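Local coordinates for protein OR486 (Synthetic construct, PDB 4R80) that has no known natural function, being a de novo designed protein built to adopt the cystatin fold, one helix packed on a four-stranded antiparallel sheet, at residues E5-R10 and N64-K69; V30-K35 and R41-I46. All coordinates share one frame; numbering follows the deposited sequence.

Contact 1: residues E5-R10 and N64-K69; sequences EEEKRR and NTFTVK
Arg10 and Phe66 both set CG anti to their own carbonyl carbon, chi1 -68° and -74°, and each reaches across the gap between helix and strand. The Arg10 chain then bends at its third torsion, which turns one face of the guanidinium to the rim of the Phe66 ring: CE1 of Phe66 sits over the centre of that face, 3.5 Å from CZ of Arg10, with the two planes 64° apart. From the same group, NH2 of Arg10 donates a bent bond to the backbone O of Asn64 at 2.9 Å, tilted from the carbonyl plane, and NH1 makes a weak bond of 3.2 Å to OD1 of Asn64. In the cystatin fold the helix lies across one face of the antiparallel sheet; here the first turns of helix 4-22 cover the start of edge strand 65-76. Glu7 closes in on another part of the ring with its methylenes, CB standing 3.8 Å from CZ of Phe66, while its carboxylate has a long, weak ion pair with Lys61. An arginine suits this border because its CB lies over one ring face, offset toward the rim, while its N-H groups serve the loop at Asn64. Phe66 also touches Ala11 and Val14 farther along the helix.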
loop_
_atom_site.group_PDB
_atom_site.type_symbol
_atom_site.label_atom_id
_atom_site.label_comp_id
_atom_site.label_asym_id
_atom_site.label_seq_id
_atom_site.Cartn_x
_atom_site.Cartn_y
_atom_site.Cartn_z
ATOM N N GLU A 5 -1.204 -15.856 1.698
ATOM C CA GLU A 5 -1.008 -15.188 0.412
ATOM C C GLU A 5 -2.262 -14.463 -0.071
ATOM O O GLU A 5 -2.181 -13.446 -0.760
ATOM C CB GLU A 5 -0.537 -16.201 -0.638
ATOM C CG GLU A 5 -0.258 -15.604 -2.004
ATOM C CD GLU A 5 0.545 -14.322 -1.933
ATOM O OE1 GLU A 5 1.602 -14.311 -1.269
ATOM O OE2 GLU A 5 0.114 -13.318 -2.540
ATOM N N GLU A 6 -3.419 -14.987 0.314
ATOM C CA GLU A 6 -4.704 -14.418 -0.062
ATOM C C GLU A 6 -4.927 -13.088 0.649
ATOM O O GLU A 6 -5.527 -12.168 0.095
ATOM C CB GLU A 6 -5.802 -15.407 0.322
ATOM C CG GLU A 6 -7.164 -15.207 -0.307
ATOM C CD GLU A 6 -8.047 -14.239 0.460
ATOM O OE1 GLU A 6 -7.739 -13.922 1.628
ATOM O OE2 GLU A 6 -9.085 -13.830 -0.101
ATOM N N GLU A 7 -4.433 -12.995 1.881
ATOM C CA GLU A 7 -4.599 -11.789 2.684
ATOM C C GLU A 7 -3.609 -10.703 2.281
ATOM O O GLU A 7 -3.933 -9.517 2.316
ATOM C CB GLU A 7 -4.480 -12.100 4.180
ATOM C CG GLU A 7 -5.596 -12.982 4.726
ATOM C CD GLU A 7 -5.508 -13.169 6.230
ATOM O OE1 GLU A 7 -4.570 -12.625 6.843
ATOM O OE2 GLU A 7 -6.372 -13.866 6.800
ATOM N N LYS A 8 -2.401 -11.111 1.905
ATOM C CA LYS A 8 -1.404 -10.169 1.415
ATOM C C LYS A 8 -1.835 -9.585 0.076
ATOM O O LYS A 8 -1.586 -8.415 -0.210
ATOM C CB LYS A 8 -0.031 -10.829 1.272
ATOM C CG LYS A 8 0.659 -11.163 2.581
ATOM C CD LYS A 8 1.955 -11.910 2.318
ATOM C CE LYS A 8 2.879 -11.864 3.519
ATOM N NZ LYS A 8 4.143 -12.604 3.267
ATOM N N ARG A 9 -2.473 -10.411 -0.744
ATOM C CA ARG A 9 -2.933 -9.974 -2.057
ATOM C C ARG A 9 -4.037 -8.923 -1.953
ATOM O O ARG A 9 -3.991 -7.895 -2.631
ATOM C CB ARG A 9 -3.382 -11.175 -2.895
ATOM C CG ARG A 9 -3.844 -10.826 -4.298
ATOM C CD ARG A 9 -4.724 -11.925 -4.873
ATOM N NE ARG A 9 -5.975 -12.069 -4.138
ATOM C CZ ARG A 9 -7.058 -11.329 -4.349
ATOM N NH1 ARG A 9 -7.047 -10.380 -5.275
ATOM N NH2 ARG A 9 -8.153 -11.536 -3.631
ATOM N N ARG A 10 -5.022 -9.184 -1.099
ATOM C CA ARG A 10 -6.123 -8.251 -0.884
ATOM C C ARG A 10 -5.638 -6.938 -0.264
ATOM O O ARG A 10 -6.034 -5.853 -0.694
ATOM C CB ARG A 10 -7.204 -8.890 -0.007
ATOM C CG ARG A 10 -7.950 -10.039 -0.671
ATOM C CD ARG A 10 -8.947 -10.692 0.284
ATOM N NE ARG A 10 -9.960 -9.763 0.778
ATOM C CZ ARG A 10 -10.923 -10.096 1.630
ATOM N NH1 ARG A 10 -11.013 -11.335 2.094
ATOM N NH2 ARG A 10 -11.793 -9.176 2.028
ATOM N N ASN A 64 -13.195 -9.787 8.228
ATOM C CA ASN A 64 -12.775 -10.081 6.863
ATOM C C ASN A 64 -12.756 -8.839 5.975
ATOM O O ASN A 64 -12.777 -8.940 4.748
ATOM C CB ASN A 64 -13.646 -11.165 6.231
ATOM C CG ASN A 64 -12.942 -11.882 5.097
ATOM O OD1 ASN A 64 -11.726 -12.068 5.127
ATOM N ND2 ASN A 64 -13.695 -12.252 4.073
ATOM N N THR A 65 -12.723 -7.668 6.600
ATOM C CA THR A 65 -12.581 -6.423 5.859
ATOM C C THR A 65 -11.148 -5.923 5.964
ATOM O O THR A 65 -10.536 -5.989 7.031
ATOM C CB THR A 65 -13.543 -5.337 6.373
ATOM O OG1 THR A 65 -13.531 -5.322 7.806
ATOM C CG2 THR A 65 -14.959 -5.606 5.885
ATOM N N PHE A 66 -10.613 -5.429 4.854
ATOM C CA PHE A 66 -9.266 -4.877 4.842
ATOM C C PHE A 66 -9.310 -3.363 4.680
ATOM O O PHE A 66 -9.627 -2.849 3.607
ATOM C CB PHE A 66 -8.434 -5.517 3.732
ATOM C CG PHE A 66 -8.009 -6.926 4.033
ATOM C CD1 PHE A 66 -8.829 -7.995 3.708
ATOM C CD2 PHE A 66 -6.795 -7.181 4.647
ATOM C CE1 PHE A 66 -8.443 -9.293 3.988
ATOM C CE2 PHE A 66 -6.402 -8.477 4.928
ATOM C CZ PHE A 66 -7.227 -9.534 4.598
ATOM N N THR A 67 -8.987 -2.658 5.758
ATOM C CA THR A 67 -9.112 -1.208 5.792
ATOM C C THR A 67 -7.760 -0.535 6.001
ATOM O O THR A 67 -6.973 -0.948 6.851
ATOM C CB THR A 67 -10.076 -0.760 6.910
ATOM O OG1 THR A 67 -11.294 -1.510 6.826
ATOM C CG2 THR A 67 -10.388 0.725 6.792
ATOM N N VAL A 68 -7.498 0.501 5.212
ATOM C CA VAL A 68 -6.303 1.313 5.385
ATOM C C VAL A 68 -6.417 2.079 6.698
ATOM O O VAL A 68 -7.463 2.652 6.992
ATOM C CB VAL A 68 -6.143 2.312 4.225
ATOM C CG1 VAL A 68 -4.997 3.276 4.496
ATOM C CG2 VAL A 68 -5.926 1.569 2.914
ATOM N N LYS A 69 -5.350 2.076 7.492
ATOM C CA LYS A 69 -5.368 2.752 8.785
ATOM C C LYS A 69 -4.299 3.836 8.886
ATOM O O LYS A 69 -4.487 4.835 9.580
ATOM C CB LYS A 69 -5.218 1.744 9.931
ATOM C CG LYS A 69 -6.483 0.950 10.231
ATOM C CD LYS A 69 -7.498 1.776 11.013
ATOM C CE LYS A 69 -7.227 1.719 12.511
ATOM N NZ LYS A 69 -8.228 2.499 13.297
#

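Contact 2: residues V30-K35 and R41-I46; sequences VRRVQK and RVELEI
Arg32 and Glu43 face each other as a hydrogen-bonded antiparallel pair, and their side chains run alongside one another on the sheet face away from Val30 and Val33. Followed outward, Glu43 CB rests 3.8 Å from the backbone O of Arg32, and CG, anti to its own carbonyl carbon (chi1 -61°), stays near the same oxygen. The chain then runs extended alongside Arg32: CD comes 4.1 Å from CB of Arg32, and OE1 lies close to that methylene too. OE2 ends the chain at the guanidinium edge, near its plane, where NE of Arg32 donates a long, weak but nearly straight bond of 3.3 Å within a salt bridge. An alanine in place of Glu43 would probably leave the Arg32 guanidinium without this countercharge and freer to turn.

The backbone is a hairpin interrupted by a classic beta bulge: Arg31 and Arg32 both face Glu43, whose O accepts from Arg31 N at 2.8 Å and weakly from Arg32 N at 3.5 Å. Arg31, bent at its third torsion, lies alongside Glu45 with CD nearest OE1, a long charge pairing in which no N-H points at the carboxylate. Charged chains suit the face of Arg32 and Glu43; branched apolar ones suit the other, where Val30 CG1 touches Val42 CG1 at 3.7 Å and Val30 CG2 meets Leu44 CD2 at 3.6 Å.

That apolar face looks to helix 4-22, with Val30 and Val33 touching Lys12. Strand 28-36 forms one edge of the sheet, while strand 39-48 is bonded on its other side to strand 51-62, Val42 pairing with Val57.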
loop_
_atom_site.group_PDB
_atom_site.type_symbol
_atom_site.label_atom_id
_atom_site.label_comp_id
_atom_site.label_asym_id
_atom_site.label_seq_id
_atom_site.Cartn_x
_atom_site.Cartn_y
_atom_site.Cartn_z
ATOM N N VAL A 30 4.320 -1.721 -6.356
ATOM C CA VAL A 30 4.441 -2.247 -5.002
ATOM C C VAL A 30 5.761 -2.990 -4.859
ATOM O O VAL A 30 6.057 -3.895 -5.637
ATOM C CB VAL A 30 3.285 -3.206 -4.665
ATOM C CG1 VAL A 30 3.444 -3.754 -3.255
ATOM C CG2 VAL A 30 1.948 -2.500 -4.818
ATOM N N ARG A 31 6.551 -2.609 -3.861
ATOM C CA ARG A 31 7.885 -3.176 -3.709
ATOM C C ARG A 31 7.967 -4.259 -2.641
ATOM O O ARG A 31 8.781 -5.176 -2.749
ATOM C CB ARG A 31 8.910 -2.080 -3.416
ATOM C CG ARG A 31 9.110 -1.107 -4.561
ATOM C CD ARG A 31 10.331 -0.237 -4.325
ATOM N NE ARG A 31 11.557 -1.025 -4.220
ATOM C CZ ARG A 31 12.295 -1.400 -5.260
ATOM N NH1 ARG A 31 11.934 -1.062 -6.491
ATOM N NH2 ARG A 31 13.396 -2.116 -5.071
ATOM N N ARG A 32 7.133 -4.157 -1.614
ATOM C CA ARG A 32 7.140 -5.161 -0.558
ATOM C C ARG A 32 5.827 -5.210 0.210
ATOM O O ARG A 32 5.230 -4.179 0.520
ATOM C CB ARG A 32 8.313 -4.945 0.402
ATOM C CG ARG A 32 8.710 -6.201 1.165
ATOM C CD ARG A 32 9.908 -5.955 2.064
ATOM N NE ARG A 32 9.517 -5.497 3.392
ATOM C CZ ARG A 32 9.337 -6.303 4.434
ATOM N NH1 ARG A 32 9.516 -7.610 4.302
ATOM N NH2 ARG A 32 8.981 -5.802 5.609
ATOM N N VAL A 33 5.383 -6.425 0.505
ATOM C CA VAL A 33 4.210 -6.635 1.336
ATOM C C VAL A 33 4.613 -7.479 2.536
ATOM O O VAL A 33 5.209 -8.545 2.384
ATOM C CB VAL A 33 3.088 -7.345 0.557
ATOM C CG1 VAL A 33 1.881 -7.572 1.452
ATOM C CG2 VAL A 33 2.705 -6.537 -0.675
ATOM N N GLN A 34 4.287 -6.997 3.729
ATOM C CA GLN A 34 4.666 -7.682 4.956
ATOM C C GLN A 34 3.499 -7.773 5.928
ATOM O O GLN A 34 2.791 -6.794 6.157
ATOM C CB GLN A 34 5.842 -6.976 5.631
ATOM C CG GLN A 34 6.287 -7.643 6.921
ATOM C CD GLN A 34 6.832 -6.655 7.929
ATOM O OE1 GLN A 34 7.279 -5.568 7.568
ATOM N NE2 GLN A 34 6.788 -7.023 9.203
ATOM N N LYS A 35 3.311 -8.954 6.504
ATOM C CA LYS A 35 2.195 -9.195 7.406
ATOM C C LYS A 35 2.670 -9.421 8.834
ATOM O O LYS A 35 3.603 -10.185 9.079
ATOM C CB LYS A 35 1.375 -10.394 6.935
ATOM C CG LYS A 35 0.166 -10.691 7.803
ATOM C CD LYS A 35 -0.626 -11.860 7.253
ATOM C CE LYS A 35 -1.844 -12.142 8.102
ATOM N NZ LYS A 35 -1.473 -12.692 9.436
ATOM N N ARG A 41 1.649 -4.413 6.080
ATOM C CA ARG A 41 2.357 -3.216 5.646
ATOM C C ARG A 41 2.756 -3.319 4.180
ATOM O O ARG A 41 3.484 -4.229 3.788
ATOM C CB ARG A 41 3.590 -2.971 6.517
ATOM C CG ARG A 41 3.272 -2.585 7.952
ATOM C CD ARG A 41 4.542 -2.324 8.745
ATOM N NE ARG A 41 4.259 -1.846 10.096
ATOM C CZ ARG A 41 4.114 -2.637 11.153
ATOM N NH1 ARG A 41 4.225 -3.952 11.021
ATOM N NH2 ARG A 41 3.858 -2.115 12.345
ATOM N N VAL A 42 2.265 -2.383 3.374
ATOM C CA VAL A 42 2.541 -2.385 1.944
ATOM C C VAL A 42 3.386 -1.175 1.561
ATOM O O VAL A 42 2.996 -0.029 1.787
ATOM C CB VAL A 42 1.242 -2.379 1.119
ATOM C CG1 VAL A 42 1.559 -2.452 -0.366
ATOM C CG2 VAL A 42 0.343 -3.533 1.537
ATOM N N GLU A 43 4.555 -1.446 0.990
ATOM C CA GLU A 43 5.471 -0.401 0.559
ATOM C C GLU A 43 5.321 -0.164 -0.939
ATOM O O GLU A 43 5.454 -1.090 -1.738
ATOM C CB GLU A 43 6.905 -0.817 0.885
ATOM C CG GLU A 43 7.148 -1.035 2.371
ATOM C CD GLU A 43 8.536 -1.567 2.666
ATOM O OE1 GLU A 43 9.470 -1.269 1.893
ATOM O OE2 GLU A 43 8.688 -2.303 3.665
ATOM N N LEU A 44 5.047 1.081 -1.318
ATOM C CA LEU A 44 4.869 1.425 -2.724
ATOM C C LEU A 44 5.769 2.595 -3.094
ATOM O O LEU A 44 6.134 3.407 -2.244
ATOM C CB LEU A 44 3.406 1.774 -3.026
ATOM C CG LEU A 44 2.332 0.792 -2.553
ATOM C CD1 LEU A 44 1.904 1.163 -1.160
ATOM C CD2 LEU A 44 1.130 0.786 -3.478
ATOM N N GLU A 45 6.123 2.676 -4.378
ATOM C CA GLU A 45 6.977 3.745 -4.874
ATOM C C GLU A 45 6.368 4.417 -6.100
ATOM O O GLU A 45 5.881 3.753 -7.011
ATOM C CB GLU A 45 8.369 3.199 -5.212
ATOM C CG GLU A 45 9.353 4.255 -5.706
ATOM C CD GLU A 45 10.770 3.729 -5.831
ATOM O OE1 GLU A 45 11.023 2.600 -5.369
ATOM O OE2 GLU A 45 11.627 4.442 -6.389
ATOM N N ILE A 46 6.406 5.748 -6.109
ATOM C CA ILE A 46 5.958 6.541 -7.249
ATOM C C ILE A 46 7.123 7.334 -7.837
ATOM O O ILE A 46 7.894 7.955 -7.107
ATOM C CB ILE A 46 4.820 7.509 -6.855
ATOM C CG1 ILE A 46 3.616 6.736 -6.315
ATOM C CG2 ILE A 46 4.390 8.362 -8.038
ATOM C CD1 ILE A 46 2.418 7.606 -6.023
#

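How the contacts relate
From the N terminus the chain begins with helix 4-22, whose opening turns meet their partner more than fifty residues later. Strand 28-36 follows, and contact 2 closes a short hairpin loop as strand 39-48 returns beside it. Strand 51-62 comes next, and then strand 65-76, where contact 1 closes the long loop back to the helix. Contact 2 therefore falls wholly within the span of contact 1, and the two do not cross. Their centres are about 13 Å apart, yet they touch: Glu7 packs on Lys35, and Lys8 on Val33 and Lys35. Contact 1 ties the helix start to edge strand 65-76, contact 2 joins strands 28-36 and 39-48, and these touches link the two.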